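Local coordinates for PppA (Pseudomonas aeruginosa, PDB 6JKV), which is a key regulatory component of type VI secretion, binds manganese and probably acts as a serine/threonine phosphatase of the PP2C family, at residues S48-V59 with N253-A261; D157-L165 with H178-R186. One frame throughout, in Å; residues are numbered along the deposited sequence.

Contact 1. Residues S48-V59 with N253-A261; sequences SLDAPEAGLWVV and NITALVVRA
The hydroxyl T255 OG1 is held by two hydrogen bonds, to S35 OG and to D46 OD2; chi1 of -54° puts it beside the backbone N and the methyl CG2 anti to that N, 4.2 Å from S48 CB. This is the interior of the PP2C beta sandwich: the hairpin S48-V59 belongs to one antiparallel sheet and strand 254-261 to the other, and apolar side chains fill the gap between them. At the middle lies L257. Its CD1 sits 3.6 Å from both L49 O and V58 O, the two carbonyls that close the hydrogen-bonded pair L49-V58, while CD2 turns the other way to W57 CB at 3.7 Å. V59 CG2 packs against L257 CB (3.9 Å), the two side chains running in opposite directions. At the turn, G55 and L56 both face A51 in a G1 beta bulge, and A51 O accepts from A54 N on one side of its carbonyl plane and from L56 N on the other. G55 C lies over one face of the W57 indole, whose NE1 makes a weak hydrogen bond to S31 OG; D50 OD1, in plane at the indole edge, bonds to the same hydroxyl. On the indole's other face V259 CG2 forms a CH-pi contact, 3.5 Å from the five-membered ring centroid and 9° off its normal.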
loop_
_atom_site.group_PDB
_atom_site.type_symbol
_atom_site.label_atom_id
_atom_site.label_comp_id
_atom_site.label_asym_id
_atom_site.label_seq_id
_atom_site.Cartn_x
_atom_site.Cartn_y
_atom_site.Cartn_z
ATOM N N SER A 48 5.996 1.518 -5.375
ATOM C CA SER A 48 4.873 2.460 -5.210
ATOM C C SER A 48 4.526 3.070 -6.560
ATOM O O SER A 48 5.380 3.099 -7.444
ATOM C CB SER A 48 5.175 3.507 -4.167
ATOM O OG SER A 48 6.196 4.382 -4.604
ATOM N N LEU A 49 3.277 3.506 -6.684
ATOM C CA LEU A 49 2.790 4.303 -7.825
ATOM C C LEU A 49 2.094 5.549 -7.275
ATOM O O LEU A 49 1.104 5.418 -6.521
ATOM C CB LEU A 49 1.837 3.475 -8.687
ATOM C CG LEU A 49 1.200 4.280 -9.817
ATOM C CD1 LEU A 49 2.236 4.562 -10.897
ATOM C CD2 LEU A 49 -0.023 3.586 -10.394
ATOM N N ASP A 50 2.605 6.717 -7.647
ATOM C CA ASP A 50 2.038 8.025 -7.255
ATOM C C ASP A 50 1.441 8.667 -8.509
ATOM O O ASP A 50 2.150 9.432 -9.171
ATOM C CB ASP A 50 3.116 8.875 -6.581
ATOM C CG ASP A 50 2.603 10.212 -6.085
ATOM O OD1 ASP A 50 1.403 10.289 -5.736
ATOM O OD2 ASP A 50 3.397 11.178 -6.060
ATOM N N ALA A 51 0.190 8.341 -8.839
ATOM C CA ALA A 51 -0.473 8.812 -10.074
ATOM C C ALA A 51 -1.715 9.617 -9.700
ATOM O O ALA A 51 -2.842 9.204 -9.980
ATOM C CB ALA A 51 -0.800 7.652 -10.990
ATOM N N PRO A 52 -1.553 10.812 -9.092
ATOM C CA PRO A 52 -2.711 11.655 -8.792
ATOM C C PRO A 52 -3.404 12.140 -10.072
ATOM O O PRO A 52 -4.552 12.487 -9.993
ATOM C CB PRO A 52 -2.115 12.829 -8.001
ATOM C CG PRO A 52 -0.674 12.894 -8.462
ATOM C CD PRO A 52 -0.279 11.456 -8.718
ATOM N N GLU A 53 -2.699 12.119 -11.208
ATOM C CA GLU A 53 -3.276 12.457 -12.536
ATOM C C GLU A 53 -4.324 11.413 -12.944
ATOM O O GLU A 53 -5.112 11.719 -13.861
ATOM C CB GLU A 53 -2.187 12.592 -13.607
ATOM C CG GLU A 53 -1.506 11.288 -13.999
ATOM C CD GLU A 53 -0.345 10.866 -13.111
ATOM O OE1 GLU A 53 -0.163 11.451 -12.015
ATOM O OE2 GLU A 53 0.377 9.938 -13.518
ATOM N N ALA A 54 -4.323 10.228 -12.322
ATOM C CA ALA A 54 -5.326 9.162 -12.548
ATOM C C ALA A 54 -6.144 8.910 -11.277
ATOM O O ALA A 54 -6.947 7.940 -11.266
ATOM C CB ALA A 54 -4.644 7.889 -13.009
ATOM N N GLY A 55 -5.950 9.740 -10.250
ATOM C CA GLY A 55 -6.553 9.541 -8.919
ATOM C C GLY A 55 -6.171 8.196 -8.328
ATOM O O GLY A 55 -7.031 7.571 -7.728
ATOM N N LEU A 56 -4.920 7.769 -8.500
ATOM C CA LEU A 56 -4.462 6.413 -8.114
ATOM C C LEU A 56 -3.180 6.512 -7.298
ATOM O O LEU A 56 -2.249 7.226 -7.721
ATOM C CB LEU A 56 -4.210 5.559 -9.356
ATOM C CG LEU A 56 -3.937 4.083 -9.065
ATOM C CD1 LEU A 56 -5.100 3.453 -8.317
ATOM C CD2 LEU A 56 -3.678 3.328 -10.359
ATOM N N TRP A 57 -3.149 5.804 -6.174
ATOM C CA TRP A 57 -1.960 5.715 -5.294
ATOM C C TRP A 57 -1.817 4.275 -4.825
ATOM O O TRP A 57 -2.805 3.707 -4.350
ATOM C CB TRP A 57 -2.081 6.697 -4.131
ATOM C CG TRP A 57 -2.322 8.089 -4.617
ATOM C CD1 TRP A 57 -1.382 8.997 -4.998
ATOM C CD2 TRP A 57 -3.596 8.723 -4.807
ATOM N NE1 TRP A 57 -1.983 10.159 -5.402
ATOM C CE2 TRP A 57 -3.342 10.022 -5.283
ATOM C CE3 TRP A 57 -4.919 8.325 -4.606
ATOM C CZ2 TRP A 57 -4.366 10.927 -5.559
ATOM C CZ3 TRP A 57 -5.931 9.220 -4.879
ATOM C CH2 TRP A 57 -5.657 10.498 -5.355
ATOM N N VAL A 58 -0.625 3.716 -4.982
ATOM C CA VAL A 58 -0.382 2.271 -4.764
ATOM C C VAL A 58 0.904 2.128 -3.958
ATOM O O VAL A 58 1.872 2.846 -4.250
ATOM C CB VAL A 58 -0.308 1.506 -6.098
ATOM C CG1 VAL A 58 0.037 0.042 -5.876
ATOM C CG2 VAL A 58 -1.598 1.638 -6.900
ATOM N N VAL A 59 0.888 1.228 -2.981
ATOM C CA VAL A 59 2.111 0.679 -2.344
ATOM C C VAL A 59 2.030 -0.849 -2.399
ATOM O O VAL A 59 0.970 -1.398 -2.072
ATOM C CB VAL A 59 2.272 1.196 -0.910
ATOM C CG1 VAL A 59 3.409 0.484 -0.191
ATOM C CG2 VAL A 59 2.470 2.705 -0.883
ATOM N N ASN A 253 12.474 -2.939 4.255
ATOM C CA ASN A 253 12.189 -1.898 3.239
ATOM C C ASN A 253 11.063 -1.038 3.810
ATOM O O ASN A 253 10.087 -1.602 4.326
ATOM C CB ASN A 253 11.775 -2.481 1.889
ATOM C CG ASN A 253 12.785 -3.447 1.299
ATOM O OD1 ASN A 253 12.426 -4.286 0.474
ATOM N ND2 ASN A 253 14.047 -3.322 1.688
ATOM N N ILE A 254 11.204 0.278 3.749
ATOM C CA ILE A 254 10.217 1.208 4.353
ATOM C C ILE A 254 9.748 2.150 3.253
ATOM O O ILE A 254 10.593 2.846 2.677
ATOM C CB ILE A 254 10.809 1.950 5.567
ATOM C CG1 ILE A 254 9.857 3.043 6.050
ATOM C CG2 ILE A 254 12.200 2.489 5.273
ATOM C CD1 ILE A 254 10.097 3.455 7.487
ATOM N N THR A 255 8.446 2.129 2.969
ATOM C CA THR A 255 7.826 2.999 1.949
ATOM C C THR A 255 6.650 3.741 2.580
ATOM O O THR A 255 5.884 3.113 3.339
ATOM C CB THR A 255 7.384 2.194 0.724
ATOM O OG1 THR A 255 8.518 1.465 0.257
ATOM C CG2 THR A 255 6.840 3.081 -0.379
ATOM N N ALA A 256 6.532 5.029 2.274
ATOM C CA ALA A 256 5.419 5.882 2.726
ATOM C C ALA A 256 4.921 6.691 1.533
ATOM O O ALA A 256 5.747 7.203 0.752
ATOM C CB ALA A 256 5.857 6.768 3.868
ATOM N N LEU A 257 3.604 6.749 1.391
ATOM C CA LEU A 257 2.924 7.556 0.355
ATOM C C LEU A 257 1.782 8.303 1.037
ATOM O O LEU A 257 0.909 7.640 1.643
ATOM C CB LEU A 257 2.422 6.629 -0.752
ATOM C CG LEU A 257 2.173 7.288 -2.104
ATOM C CD1 LEU A 257 2.380 6.293 -3.245
ATOM C CD2 LEU A 257 0.769 7.866 -2.135
ATOM N N VAL A 258 1.818 9.634 0.971
ATOM C CA VAL A 258 0.822 10.503 1.650
ATOM C C VAL A 258 0.002 11.220 0.582
ATOM O O VAL A 258 0.585 11.720 -0.395
ATOM C CB VAL A 258 1.476 11.473 2.650
ATOM C CG1 VAL A 258 0.515 12.580 3.076
ATOM C CG2 VAL A 258 1.979 10.710 3.861
ATOM N N VAL A 259 -1.311 11.223 0.775
ATOM C CA VAL A 259 -2.280 11.928 -0.097
ATOM C C VAL A 259 -3.057 12.904 0.785
ATOM O O VAL A 259 -3.506 12.508 1.883
ATOM C CB VAL A 259 -3.215 10.937 -0.810
ATOM C CG1 VAL A 259 -4.171 11.643 -1.757
ATOM C CG2 VAL A 259 -2.429 9.872 -1.559
ATOM N N ARG A 260 -3.223 14.130 0.304
ATOM C CA ARG A 260 -4.001 15.170 1.011
ATOM C C ARG A 260 -5.087 15.709 0.082
ATOM O O ARG A 260 -4.765 16.060 -1.058
ATOM C CB ARG A 260 -3.092 16.302 1.488
ATOM C CG ARG A 260 -3.846 17.389 2.240
ATOM C CD ARG A 260 -2.911 18.421 2.813
ATOM N NE ARG A 260 -2.314 17.989 4.068
ATOM C CZ ARG A 260 -2.918 18.034 5.243
ATOM N NH1 ARG A 260 -4.172 18.455 5.333
ATOM N NH2 ARG A 260 -2.261 17.656 6.329
ATOM N N ALA A 261 -6.320 15.790 0.586
ATOM C CA ALA A 261 -7.492 16.307 -0.146
ATOM C C ALA A 261 -7.710 17.781 0.200
ATOM O O ALA A 261 -7.529 18.146 1.379
ATOM C CB ALA A 261 -8.704 15.483 0.191
#

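Contact 2. Residues D157-L165 with H178-R186; sequences DHSYVQELL and HPRANVVTR
The capped N-terminus of helix 160-165 docks on the loop H178-R186, within a region that probably corresponds to the flap of bacterial PP2C phosphatases. S159 is the N-cap, its OG accepting from Q162 N at 2.9 Å. It is also the bridging residue: S159 and V184 form a single antiparallel, non-hydrogen-bonded pair. On one side of the pair T185 N donates to H158 O (2.9 Å), the donor standing well above the carbonyl plane. On the other, Y160 N makes a longer bond to V183 O (3.3 Å). A water adds a second link: it donates to both R180 O and V183 O and accepts from V161 N, so that the start of the helix is tied to two carbonyls of the turn R180-V183. Around these bonds the side chains pack. V161 CG2 presses into the turns of the loop, 3.5 Å from A181 N and 3.6 Å from H178 CB. H178 is itself steadied by R180 N, which donates to its ND1. R180 runs alongside Y160, both heading the same way, with R180 CB 3.7 Å from Y160 CD2. At the other end, the H158 ring is fixed in rotation by S197 OG at NE2 and G139 N at ND1, and it also meets the W137 ring nearly parallel. R186, its chi2 and chi3 both near 180°, lays its guanidinium almost parallel to this imidazole, planes 6° apart, and its CD makes a CH-pi contact over the centre of the H158 ring, 3.6 Å from the centroid.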
loop_
_atom_site.group_PDB
_atom_site.type_symbol
_atom_site.label_atom_id
_atom_site.label_comp_id
_atom_site.label_asym_id
_atom_site.label_seq_id
_atom_site.Cartn_x
_atom_site.Cartn_y
_atom_site.Cartn_z
ATOM N N ASP A 157 -4.873 -5.879 8.294
ATOM C CA ASP A 157 -3.818 -6.775 7.767
ATOM C C ASP A 157 -4.428 -8.141 7.445
ATOM O O ASP A 157 -5.176 -8.682 8.285
ATOM C CB ASP A 157 -2.664 -6.904 8.758
ATOM C CG ASP A 157 -1.813 -5.648 8.905
ATOM O OD1 ASP A 157 -2.018 -4.692 8.123
ATOM O OD2 ASP A 157 -0.951 -5.628 9.804
ATOM N N HIS A 158 -4.131 -8.664 6.257
ATOM C CA HIS A 158 -4.325 -10.094 5.920
ATOM C C HIS A 158 -3.097 -10.845 6.424
ATOM O O HIS A 158 -2.170 -11.085 5.640
ATOM C CB HIS A 158 -4.550 -10.284 4.423
ATOM C CG HIS A 158 -5.765 -9.587 3.926
ATOM N ND1 HIS A 158 -5.712 -8.675 2.894
ATOM C CD2 HIS A 158 -7.056 -9.657 4.318
ATOM C CE1 HIS A 158 -6.924 -8.223 2.661
ATOM N NE2 HIS A 158 -7.766 -8.810 3.525
ATOM N N SER A 159 -3.098 -11.158 7.716
ATOM C CA SER A 159 -1.947 -11.748 8.428
ATOM C C SER A 159 -2.456 -12.761 9.446
ATOM O O SER A 159 -3.583 -12.603 9.968
ATOM C CB SER A 159 -1.115 -10.693 9.101
ATOM O OG SER A 159 -1.737 -10.242 10.296
ATOM N N TYR A 160 -1.629 -13.766 9.696
ATOM C CA TYR A 160 -1.889 -14.819 10.698
ATOM C C TYR A 160 -2.146 -14.171 12.058
ATOM O O TYR A 160 -3.106 -14.574 12.745
ATOM C CB TYR A 160 -0.703 -15.775 10.781
ATOM C CG TYR A 160 -1.025 -17.036 11.528
ATOM C CD1 TYR A 160 -1.725 -18.061 10.910
ATOM C CD2 TYR A 160 -0.661 -17.196 12.853
ATOM C CE1 TYR A 160 -2.036 -19.228 11.586
ATOM C CE2 TYR A 160 -0.952 -18.362 13.540
ATOM C CZ TYR A 160 -1.654 -19.374 12.906
ATOM O OH TYR A 160 -1.951 -20.532 13.562
ATOM N N VAL A 161 -1.299 -13.203 12.421
ATOM C CA VAL A 161 -1.403 -12.443 13.696
ATOM C C VAL A 161 -2.790 -11.801 13.759
ATOM O O VAL A 161 -3.463 -11.989 14.771
ATOM C CB VAL A 161 -0.276 -11.400 13.841
ATOM C CG1 VAL A 161 -0.462 -10.535 15.081
ATOM C CG2 VAL A 161 1.082 -12.072 13.873
ATOM N N GLN A 162 -3.208 -11.095 12.706
ATOM C CA GLN A 162 -4.483 -10.332 12.710
ATOM C C GLN A 162 -5.653 -11.292 12.944
ATOM O O GLN A 162 -6.589 -10.909 13.664
ATOM C CB GLN A 162 -4.687 -9.558 11.410
ATOM C CG GLN A 162 -5.925 -8.672 11.432
ATOM C CD GLN A 162 -5.771 -7.521 12.395
ATOM O OE1 GLN A 162 -4.938 -6.641 12.195
ATOM N NE2 GLN A 162 -6.588 -7.500 13.433
ATOM N N GLU A 163 -5.601 -12.496 12.370
ATOM C CA GLU A 163 -6.667 -13.516 12.557
ATOM C C GLU A 163 -6.690 -13.962 14.017
ATOM O O GLU A 163 -7.798 -14.123 14.558
ATOM C CB GLU A 163 -6.475 -14.709 11.626
ATOM C CG GLU A 163 -6.478 -14.326 10.155
ATOM C CD GLU A 163 -6.304 -15.500 9.206
ATOM O OE1 GLU A 163 -7.098 -15.606 8.256
ATOM O OE2 GLU A 163 -5.365 -16.303 9.405
ATOM N N LEU A 164 -5.521 -14.138 14.637
ATOM C CA LEU A 164 -5.442 -14.494 16.076
ATOM C C LEU A 164 -6.001 -13.333 16.909
ATOM O O LEU A 164 -6.733 -13.602 17.878
ATOM C CB LEU A 164 -3.998 -14.822 16.472
ATOM C CG LEU A 164 -3.405 -16.099 15.886
ATOM C CD1 LEU A 164 -1.909 -16.145 16.153
ATOM C CD2 LEU A 164 -4.079 -17.339 16.443
ATOM N N LEU A 165 -5.698 -12.084 16.544
ATOM C CA LEU A 165 -6.151 -10.902 17.321
ATOM C C LEU A 165 -7.657 -10.728 17.129
ATOM O O LEU A 165 -8.331 -10.318 18.090
ATOM C CB LEU A 165 -5.408 -9.639 16.880
ATOM C CG LEU A 165 -5.875 -8.358 17.573
ATOM C CD1 LEU A 165 -5.628 -8.434 19.070
ATOM C CD2 LEU A 165 -5.198 -7.130 16.978
ATOM N N HIS A 178 4.404 -10.004 17.281
ATOM C CA HIS A 178 4.175 -11.467 17.382
ATOM C C HIS A 178 5.122 -12.207 16.439
ATOM O O HIS A 178 5.373 -11.754 15.324
ATOM C CB HIS A 178 2.714 -11.789 17.061
ATOM C CG HIS A 178 2.274 -13.129 17.551
ATOM N ND1 HIS A 178 2.303 -14.257 16.759
ATOM C CD2 HIS A 178 1.773 -13.520 18.740
ATOM C CE1 HIS A 178 1.858 -15.294 17.443
ATOM N NE2 HIS A 178 1.530 -14.867 18.663
ATOM N N PRO A 179 5.674 -13.369 16.855
ATOM C CA PRO A 179 6.595 -14.122 15.999
ATOM C C PRO A 179 5.975 -14.648 14.694
ATOM O O PRO A 179 6.735 -14.932 13.794
ATOM C CB PRO A 179 7.081 -15.275 16.891
ATOM C CG PRO A 179 6.056 -15.379 18.001
ATOM C CD PRO A 179 5.507 -13.983 18.182
ATOM N N ARG A 180 4.643 -14.723 14.593
ATOM C CA ARG A 180 3.937 -15.208 13.376
ATOM C C ARG A 180 3.643 -14.061 12.403
ATOM O O ARG A 180 2.927 -14.304 11.422
ATOM C CB ARG A 180 2.633 -15.911 13.761
ATOM C CG ARG A 180 2.821 -17.153 14.620
ATOM C CD ARG A 180 3.332 -18.333 13.827
ATOM N NE ARG A 180 3.562 -19.477 14.699
ATOM C CZ ARG A 180 2.828 -20.586 14.736
ATOM N NH1 ARG A 180 1.799 -20.746 13.920
ATOM N NH2 ARG A 180 3.143 -21.557 15.572
ATOM N N ALA A 181 4.216 -12.875 12.617
ATOM C CA ALA A 181 3.930 -11.654 11.824
ATOM C C ALA A 181 4.407 -11.794 10.371
ATOM O O ALA A 181 3.965 -10.994 9.540
ATOM C CB ALA A 181 4.559 -10.447 12.481
ATOM N N ASN A 182 5.294 -12.744 10.067
ATOM C CA ASN A 182 5.875 -12.864 8.706
ATOM C C ASN A 182 4.947 -13.679 7.800
ATOM O O ASN A 182 5.229 -13.766 6.598
ATOM C CB ASN A 182 7.279 -13.460 8.745
ATOM C CG ASN A 182 8.332 -12.417 9.060
ATOM O OD1 ASN A 182 8.485 -11.995 10.205
ATOM N ND2 ASN A 182 9.065 -11.991 8.040
ATOM N N VAL A 183 3.875 -14.248 8.347
ATOM C CA VAL A 183 2.883 -15.010 7.546
ATOM C C VAL A 183 1.822 -14.029 7.053
ATOM O O VAL A 183 1.081 -13.491 7.873
ATOM C CB VAL A 183 2.270 -16.165 8.347
ATOM C CG1 VAL A 183 1.112 -16.808 7.599
ATOM C CG2 VAL A 183 3.328 -17.193 8.696
ATOM N N VAL A 184 1.791 -13.798 5.748
ATOM C CA VAL A 184 0.723 -13.014 5.076
ATOM C C VAL A 184 -0.293 -14.017 4.528
ATOM O O VAL A 184 0.125 -14.996 3.886
ATOM C CB VAL A 184 1.314 -12.098 3.989
ATOM C CG1 VAL A 184 0.236 -11.474 3.137
ATOM C CG2 VAL A 184 2.197 -11.025 4.607
ATOM N N THR A 185 -1.576 -13.804 4.820
ATOM C CA THR A 185 -2.656 -14.765 4.477
ATOM C C THR A 185 -3.229 -14.453 3.098
ATOM O O THR A 185 -3.847 -15.340 2.510
ATOM C CB THR A 185 -3.755 -14.772 5.542
ATOM O OG1 THR A 185 -4.244 -13.442 5.674
ATOM C CG2 THR A 185 -3.257 -15.243 6.890
ATOM N N ARG A 186 -3.070 -13.232 2.603
ATOM C CA ARG A 186 -3.443 -12.915 1.206
ATOM C C ARG A 186 -2.428 -11.926 0.647
ATOM O O ARG A 186 -1.971 -11.028 1.393
ATOM C CB ARG A 186 -4.857 -12.339 1.072
ATOM C CG ARG A 186 -5.876 -12.841 2.079
ATOM C CD ARG A 186 -7.218 -12.193 1.811
ATOM N NE ARG A 186 -8.226 -12.632 2.763
ATOM C CZ ARG A 186 -9.495 -12.245 2.749
ATOM N NH1 ARG A 186 -9.925 -11.403 1.823
ATOM N NH2 ARG A 186 -10.330 -12.706 3.663
HETATM O O HOH W 1 1.120 -12.856 10.350
#

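In sequence, contact 2 falls between the two segments of contact 1, yet the two do not touch: their centres lie 24 Å apart and their nearest atoms about 10 Å. Contact 1 is buried in the sandwich and contact 2 lies at the surface, but one end of contact 1 and the V184 part of contact 2 approach the manganese site, where D61 and G62 bind one ion and D61, D214 and D252 the other. Strand 56-63 runs on from V59 into D61 and G62, the V59 and D61 side chains being about 6 Å apart, and strand 254-261 follows D252. From contact 2, the V184 side chain comes within about 6 Å of that of D214. The side chains of T255 and V184 each lie about 8 Å from a bound manganese ion.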